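Local coordinates for beta-porphyranase B (Bacteroides plebeius, PDB 4AWD), which hydrolyses the sulfated red-algal polysaccharide porphyran at linkages between beta-D-galactopyranose and alpha-L-galactopyranose-6-sulfate, releasing mostly a disaccharide, at residues 132-138 and 242-248; 225-231 and 261-266. All blocks are in the same frame, centred on the assembly; numbering follows the deposited sequence.

Interaction 1. Residues 132-138 and 242-248; sequences HYGYYET and TYGCWWV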
loop_
_atom_site.group_PDB
_atom_site.type_symbol
_atom_site.label_atom_id
_atom_site.label_comp_id
_atom_site.label_asym_id
_atom_site.label_seq_id
_atom_site.Cartn_x
_atom_site.Cartn_y
_atom_site.Cartn_z
ATOM N N HIS A 132 -2.507 9.043 10.886
ATOM C CA HIS A 132 -3.149 8.166 11.869
ATOM C C HIS A 132 -4.632 7.992 11.547
ATOM O O HIS A 132 -4.997 7.907 10.367
ATOM C CB HIS A 132 -2.943 8.669 13.311
ATOM C CG HIS A 132 -2.762 7.565 14.313
ATOM N ND1 HIS A 132 -2.223 7.773 15.562
ATOM C CD2 HIS A 132 -3.005 6.233 14.228
ATOM C CE1 HIS A 132 -2.166 6.624 16.214
ATOM N NE2 HIS A 132 -2.626 5.672 15.423
ATOM N N TYR A 133 -5.481 7.950 12.581
ATOM C CA TYR A 133 -6.923 7.703 12.396
ATOM C C TYR A 133 -7.487 8.735 11.444
ATOM O O TYR A 133 -7.133 9.930 11.506
ATOM C CB TYR A 133 -7.703 7.706 13.721
ATOM C CG TYR A 133 -7.032 6.916 14.825
ATOM C CD1 TYR A 133 -6.532 5.640 14.587
ATOM C CD2 TYR A 133 -6.859 7.459 16.095
ATOM C CE1 TYR A 133 -5.906 4.922 15.581
ATOM C CE2 TYR A 133 -6.233 6.727 17.109
ATOM C CZ TYR A 133 -5.766 5.462 16.831
ATOM O OH TYR A 133 -5.131 4.731 17.788
ATOM N N GLY A 134 -8.339 8.259 10.548
ATOM C CA GLY A 134 -8.757 9.056 9.414
ATOM C C GLY A 134 -9.104 8.169 8.242
ATOM O O GLY A 134 -9.325 6.960 8.405
ATOM N N TYR A 135 -9.155 8.777 7.065
ATOM C CA TYR A 135 -9.592 8.106 5.851
ATOM C C TYR A 135 -8.562 8.303 4.733
ATOM O O TYR A 135 -8.023 9.402 4.533
ATOM C CB TYR A 135 -10.970 8.625 5.421
ATOM C CG TYR A 135 -11.635 7.811 4.336
ATOM C CD1 TYR A 135 -11.396 8.081 2.988
ATOM C CD2 TYR A 135 -12.491 6.762 4.656
ATOM C CE1 TYR A 135 -12.003 7.324 1.964
ATOM C CE2 TYR A 135 -13.115 6.003 3.652
ATOM C CZ TYR A 135 -12.855 6.286 2.307
ATOM O OH TYR A 135 -13.455 5.545 1.319
ATOM N N TYR A 136 -8.285 7.222 4.019
ATOM C CA TYR A 136 -7.220 7.193 3.032
ATOM C C TYR A 136 -7.736 6.459 1.813
ATOM O O TYR A 136 -8.382 5.417 1.940
ATOM C CB TYR A 136 -6.006 6.477 3.623
ATOM C CG TYR A 136 -5.494 7.170 4.870
ATOM C CD1 TYR A 136 -4.532 8.191 4.789
ATOM C CD2 TYR A 136 -5.976 6.818 6.120
ATOM C CE1 TYR A 136 -4.090 8.842 5.914
ATOM C CE2 TYR A 136 -5.523 7.464 7.264
ATOM C CZ TYR A 136 -4.581 8.472 7.149
ATOM O OH TYR A 136 -4.156 9.103 8.293
ATOM N N GLU A 137 -7.450 6.990 0.629
ATOM C CA GLU A 137 -8.063 6.455 -0.576
ATOM C C GLU A 137 -7.252 6.817 -1.801
ATOM O O GLU A 137 -6.651 7.894 -1.857
ATOM C CB GLU A 137 -9.485 7.016 -0.725
ATOM C CG GLU A 137 -10.318 6.333 -1.811
ATOM C CD GLU A 137 -11.806 6.411 -1.553
ATOM O OE1 GLU A 137 -12.421 7.461 -1.852
ATOM O OE2 GLU A 137 -12.355 5.412 -1.042
ATOM N N THR A 138 -7.265 5.930 -2.794
ATOM C CA THR A 138 -6.669 6.224 -4.080
ATOM C C THR A 138 -7.580 5.751 -5.207
ATOM O O THR A 138 -8.360 4.805 -5.032
ATOM C CB THR A 138 -5.249 5.592 -4.221
ATOM O OG1 THR A 138 -4.635 6.075 -5.419
ATOM C CG2 THR A 138 -5.298 4.075 -4.274
ATOM N N THR A 242 -11.623 3.000 -7.023
ATOM C CA THR A 242 -11.364 3.692 -5.792
ATOM C C THR A 242 -11.119 2.631 -4.711
ATOM O O THR A 242 -11.898 1.685 -4.573
ATOM C CB THR A 242 -12.580 4.656 -5.543
ATOM O OG1 THR A 242 -12.240 5.968 -6.017
ATOM C CG2 THR A 242 -12.989 4.729 -4.129
ATOM N N TYR A 243 -10.006 2.759 -3.994
ATOM C CA TYR A 243 -9.656 1.819 -2.922
ATOM C C TYR A 243 -9.336 2.614 -1.662
ATOM O O TYR A 243 -8.375 3.383 -1.619
ATOM C CB TYR A 243 -8.466 0.933 -3.313
ATOM C CG TYR A 243 -8.657 0.155 -4.594
ATOM C CD1 TYR A 243 -9.272 -1.097 -4.582
ATOM C CD2 TYR A 243 -8.218 0.670 -5.820
ATOM C CE1 TYR A 243 -9.451 -1.824 -5.744
ATOM C CE2 TYR A 243 -8.406 -0.043 -7.006
ATOM C CZ TYR A 243 -9.024 -1.299 -6.955
ATOM O OH TYR A 243 -9.215 -2.020 -8.110
ATOM N N GLY A 244 -10.158 2.426 -0.642
ATOM C CA GLY A 244 -10.127 3.296 0.511
ATOM C C GLY A 244 -10.244 2.604 1.843
ATOM O O GLY A 244 -10.823 1.521 1.982
ATOM N N CYS A 245 -9.670 3.253 2.833
ATOM C CA CYS A 245 -9.714 2.759 4.173
ATOM C C CYS A 245 -10.192 3.865 5.103
ATOM O O CYS A 245 -9.715 5.004 5.015
ATOM C CB CYS A 245 -8.317 2.363 4.601
ATOM S SG CYS A 245 -8.323 1.731 6.230
ATOM N N TRP A 246 -11.127 3.521 5.986
ATOM C CA TRP A 246 -11.400 4.346 7.146
ATOM C C TRP A 246 -10.677 3.711 8.327
ATOM O O TRP A 246 -11.127 2.715 8.890
ATOM C CB TRP A 246 -12.900 4.455 7.438
ATOM C CG TRP A 246 -13.223 5.369 8.595
ATOM C CD1 TRP A 246 -12.336 5.947 9.472
ATOM C CD2 TRP A 246 -14.526 5.798 9.013
ATOM N NE1 TRP A 246 -13.011 6.715 10.397
ATOM C CE2 TRP A 246 -14.353 6.635 10.139
ATOM C CE3 TRP A 246 -15.823 5.557 8.542
ATOM C CZ2 TRP A 246 -15.435 7.232 10.805
ATOM C CZ3 TRP A 246 -16.895 6.155 9.197
ATOM C CH2 TRP A 246 -16.693 6.982 10.320
ATOM N N TRP A 247 -9.541 4.282 8.688
ATOM C CA TRP A 247 -8.803 3.792 9.840
ATOM C C TRP A 247 -9.465 4.436 11.064
ATOM O O TRP A 247 -9.171 5.573 11.413
ATOM C CB TRP A 247 -7.320 4.128 9.682
ATOM C CG TRP A 247 -6.413 3.625 10.771
ATOM C CD1 TRP A 247 -6.746 2.828 11.841
ATOM C CD2 TRP A 247 -5.001 3.863 10.875
ATOM N NE1 TRP A 247 -5.634 2.579 12.602
ATOM C CE2 TRP A 247 -4.552 3.201 12.038
ATOM C CE3 TRP A 247 -4.077 4.584 10.100
ATOM C CZ2 TRP A 247 -3.223 3.230 12.444
ATOM C CZ3 TRP A 247 -2.746 4.613 10.503
ATOM C CH2 TRP A 247 -2.332 3.939 11.668
ATOM N N VAL A 248 -10.400 3.707 11.672
ATOM C CA VAL A 248 -11.328 4.296 12.646
ATOM C C VAL A 248 -10.677 4.553 13.995
ATOM O O VAL A 248 -10.849 5.631 14.568
ATOM C CB VAL A 248 -12.574 3.413 12.873
ATOM C CG1 VAL A 248 -13.505 4.050 13.944
ATOM C CG2 VAL A 248 -13.303 3.170 11.567
#

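Interaction 2. Residues 225-231 and 261-266; sequences RSDVVSY and YMYTIK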
loop_
_atom_site.group_PDB
_atom_site.type_symbol
_atom_site.label_atom_id
_atom_site.label_comp_id
_atom_site.label_asym_id
_atom_site.label_seq_id
_atom_site.Cartn_x
_atom_site.Cartn_y
_atom_site.Cartn_z
ATOM N N ARG A 225 -11.294 -11.235 8.448
ATOM C CA ARG A 225 -12.217 -10.178 8.073
ATOM C C ARG A 225 -13.523 -10.388 8.826
ATOM O O ARG A 225 -13.945 -11.520 9.047
ATOM C CB ARG A 225 -12.431 -10.176 6.559
ATOM C CG ARG A 225 -11.161 -9.847 5.774
ATOM C CD ARG A 225 -11.338 -10.025 4.271
ATOM N NE ARG A 225 -10.069 -9.879 3.537
ATOM C CZ ARG A 225 -9.919 -10.114 2.232
ATOM N NH1 ARG A 225 -10.961 -10.506 1.499
ATOM N NH2 ARG A 225 -8.734 -9.969 1.655
ATOM N N SER A 226 -14.142 -9.288 9.249
ATOM C CA SER A 226 -15.429 -9.360 9.916
ATOM C C SER A 226 -16.441 -8.413 9.279
ATOM O O SER A 226 -16.065 -7.467 8.563
ATOM C CB SER A 226 -15.288 -9.097 11.420
ATOM O OG SER A 226 -14.746 -7.822 11.692
ATOM N N ASP A 227 -17.720 -8.694 9.542
ATOM C CA ASP A 227 -18.852 -7.853 9.129
ATOM C C ASP A 227 -18.779 -7.595 7.628
ATOM O O ASP A 227 -18.746 -6.440 7.172
ATOM C CB ASP A 227 -18.866 -6.543 9.926
ATOM C CG ASP A 227 -19.119 -6.756 11.417
ATOM O OD1 ASP A 227 -19.786 -7.741 11.787
ATOM O OD2 ASP A 227 -18.656 -5.924 12.229
ATOM N N VAL A 228 -18.737 -8.692 6.881
ATOM C CA VAL A 228 -18.386 -8.677 5.475
ATOM C C VAL A 228 -19.600 -8.396 4.605
ATOM O O VAL A 228 -20.667 -8.984 4.796
ATOM C CB VAL A 228 -17.764 -10.036 5.050
ATOM C CG1 VAL A 228 -17.400 -10.034 3.547
ATOM C CG2 VAL A 228 -16.554 -10.352 5.911
ATOM N N VAL A 229 -19.428 -7.493 3.651
ATOM C CA VAL A 229 -20.425 -7.266 2.638
ATOM C C VAL A 229 -19.955 -7.949 1.356
ATOM O O VAL A 229 -20.684 -8.784 0.801
ATOM C CB VAL A 229 -20.749 -5.746 2.465
ATOM C CG1 VAL A 229 -21.517 -5.456 1.148
ATOM C CG2 VAL A 229 -21.560 -5.274 3.650
ATOM N N SER A 230 -18.735 -7.627 0.917
ATOM C CA SER A 230 -18.186 -8.200 -0.306
ATOM C C SER A 230 -16.652 -8.161 -0.391
ATOM O O SER A 230 -16.012 -7.280 0.173
ATOM C CB SER A 230 -18.798 -7.503 -1.526
ATOM O OG SER A 230 -18.330 -8.086 -2.724
ATOM N N TYR A 231 -16.088 -9.144 -1.091
ATOM C CA TYR A 231 -14.688 -9.137 -1.525
ATOM C C TYR A 231 -14.611 -8.843 -3.031
ATOM O O TYR A 231 -13.514 -8.750 -3.594
ATOM C CB TYR A 231 -14.042 -10.512 -1.302
ATOM C CG TYR A 231 -14.120 -11.072 0.103
ATOM C CD1 TYR A 231 -14.203 -10.232 1.215
ATOM C CD2 TYR A 231 -14.077 -12.457 0.320
ATOM C CE1 TYR A 231 -14.261 -10.756 2.513
ATOM C CE2 TYR A 231 -14.132 -12.993 1.609
ATOM C CZ TYR A 231 -14.219 -12.135 2.703
ATOM O OH TYR A 231 -14.274 -12.640 3.982
ATOM N N TYR A 261 -18.870 0.315 1.300
ATOM C CA TYR A 261 -18.286 -0.514 2.355
ATOM C C TYR A 261 -18.116 -1.968 1.902
ATOM O O TYR A 261 -19.048 -2.568 1.370
ATOM C CB TYR A 261 -19.136 -0.445 3.611
ATOM C CG TYR A 261 -18.734 -1.423 4.703
ATOM C CD1 TYR A 261 -19.213 -2.729 4.695
ATOM C CD2 TYR A 261 -17.901 -1.033 5.758
ATOM C CE1 TYR A 261 -18.880 -3.619 5.692
ATOM C CE2 TYR A 261 -17.555 -1.919 6.754
ATOM C CZ TYR A 261 -18.054 -3.214 6.717
ATOM O OH TYR A 261 -17.726 -4.121 7.686
ATOM N N MET A 262 -16.930 -2.524 2.125
ATOM C CA MET A 262 -16.646 -3.911 1.760
ATOM C C MET A 262 -16.589 -4.857 2.964
ATOM O O MET A 262 -17.296 -5.858 2.984
ATOM C CB MET A 262 -15.378 -4.001 0.917
ATOM C CG MET A 262 -15.473 -3.180 -0.363
ATOM S SD MET A 262 -16.588 -3.941 -1.560
ATOM C CE MET A 262 -15.501 -5.165 -2.307
ATOM N N TYR A 263 -15.771 -4.523 3.962
ATOM C CA TYR A 263 -15.650 -5.298 5.191
ATOM C C TYR A 263 -14.721 -4.593 6.178
ATOM O O TYR A 263 -14.073 -3.596 5.850
ATOM C CB TYR A 263 -15.145 -6.733 4.919
ATOM C CG TYR A 263 -13.851 -6.770 4.138
ATOM C CD1 TYR A 263 -12.623 -6.593 4.783
ATOM C CD2 TYR A 263 -13.850 -6.967 2.752
ATOM C CE1 TYR A 263 -11.422 -6.612 4.072
ATOM C CE2 TYR A 263 -12.657 -6.987 2.036
ATOM C CZ TYR A 263 -11.447 -6.804 2.709
ATOM O OH TYR A 263 -10.266 -6.815 2.016
ATOM N N THR A 264 -14.661 -5.142 7.386
ATOM C CA THR A 264 -13.839 -4.637 8.472
ATOM C C THR A 264 -12.713 -5.611 8.792
ATOM O O THR A 264 -12.868 -6.835 8.645
ATOM C CB THR A 264 -14.699 -4.477 9.728
ATOM O OG1 THR A 264 -15.764 -3.557 9.455
ATOM C CG2 THR A 264 -13.891 -3.956 10.891
ATOM N N ILE A 265 -11.578 -5.075 9.228
ATOM C CA ILE A 265 -10.606 -5.908 9.902
ATOM C C ILE A 265 -10.286 -5.311 11.258
ATOM O O ILE A 265 -9.892 -4.148 11.351
ATOM C CB ILE A 265 -9.307 -6.124 9.080
ATOM C CG1 ILE A 265 -9.617 -6.765 7.721
ATOM C CG2 ILE A 265 -8.319 -6.970 9.875
ATOM C CD1 ILE A 265 -8.401 -6.963 6.824
ATOM N N LYS A 266 -10.475 -6.103 12.309
ATOM C CA LYS A 266 -9.961 -5.752 13.622
ATOM C C LYS A 266 -8.563 -6.350 13.718
ATOM O O LYS A 266 -8.431 -7.571 13.777
ATOM C CB LYS A 266 -10.858 -6.310 14.735
ATOM C CG LYS A 266 -12.376 -6.098 14.540
ATOM C CD LYS A 266 -12.841 -4.677 14.815
ATOM C CE LYS A 266 -13.296 -4.490 16.264
ATOM N NZ LYS A 266 -13.443 -3.024 16.622
HETATM O O HOH W 1 -12.031 -8.396 11.921
#

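Interaction 1. Residues 132-138 and 242-248
His132 and Tyr133 both present ring edges to one face of the Trp247 indole, forming an aromatic cluster. Tyr133 stands upright on the five-membered ring, the planes at 90° and CD1 3.8 Å from Trp247 NE1. His132 leans over the six-membered ring at 61°, with CD2 3.5 Å from Trp247 CZ2. A chi1 of -177°, with Trp247 CG anti to the backbone N, helps place the indole there. Beyond this cluster the backbones pair as antiparallel strands of the GH16 beta-sandwich, with three hydrogen-bonded pairs: Gly134 with Trp247, Tyr136 with Cys245, and Thr138 with Tyr243. On the face carrying Tyr135 and Glu137, Cys245 O sits over the Tyr135 ring, 3.3 Å from CD2, while Trp246 CB meets the ring edge. Gly244 has no side chain, and Glu137 OE2 lies 3.4 Å from Gly244 CA. The Tyr135 hydroxyl donates to Glu137 OE2 (OH to OE2 2.6 Å) from above the carboxylate plane, and His35 binds OE1, so both oxygens are held. Further out, His132 NE2 bonds to Phe276 O, and strands 308-321 and 252-257 extend the pairing through Tyr135 with Tyr317 and Trp246 with Lys254.

Interaction 2. Residues 225-231 and 261-266
Arg225 lies across one face of the Tyr263 ring, where the short, weakly bonded strand 225-226 runs antiparallel to strand 260-265 at a margin of the GH16 beta-sandwich. The tight part of the contact is built round that ring. Arg225 CD makes a CH-pi contact, 3.6 Å from the ring centroid, and the extended side chain carries the guanidinium on over Tyr263 OH, its plane only 9° from that of the ring. Tyr231 turns an edge toward the Tyr263 ring in an offset edge-to-face pair, with CD1 3.6 Å from Tyr263 CD2. Tyr263 CB points toward residues 225-231, and with CG between the backbone N and the carbonyl carbon (chi1 54°) one ring face meets Arg225; the hydroxyl bonds to Met203 O. The strand pairing rests on Ser226 and Thr264, a hydrogen-bonded backbone pair, the N-H of Ser226 pointing almost straight at Thr264 O (173°).

The chain then leaves regular strand pairing, and the side bearing Asp227, Val228 and Val229 is solvent-exposed. Contacts there are sparser: Val229 CG2 meets the edge of the Tyr261 ring, 3.6 Å from CD1. Two successive amides, Val229 N and Ser230 N, nevertheless converge on Met262 O, at 2.8 Å and 3.1 Å respectively. Nearby, Tyr261 OH accepts from Thr264 OG1 and donates to Asp227 O, with 2.6 Å between Tyr261 OH and Asp227 O.

Overall arrangement
The centres of interactions 1 and 2 lie about 14 Å apart, and their nearest atoms about 7 Å, so the two do not touch. Strand 252-257 joins them: it pairs antiparallel with strand 241-249 of interaction 1 and with strand 260-265 of interaction 2. Along the chain the segments alternate in the order 132-138, 225-231, 242-248 and 261-266. Interaction 1 is largely buried, its centre about 11 Å from the chain centre, whereas interaction 2 lies about 18 Å out and is partly exposed. Each has a side chain within about 9 Å of that of Glu181, the probable proton donor: Tyr243 in interaction 1 and Arg225 in interaction 2. Both the buried pairing and the outer one thus come close to the probable catalytic site, without either holding an annotated catalytic residue.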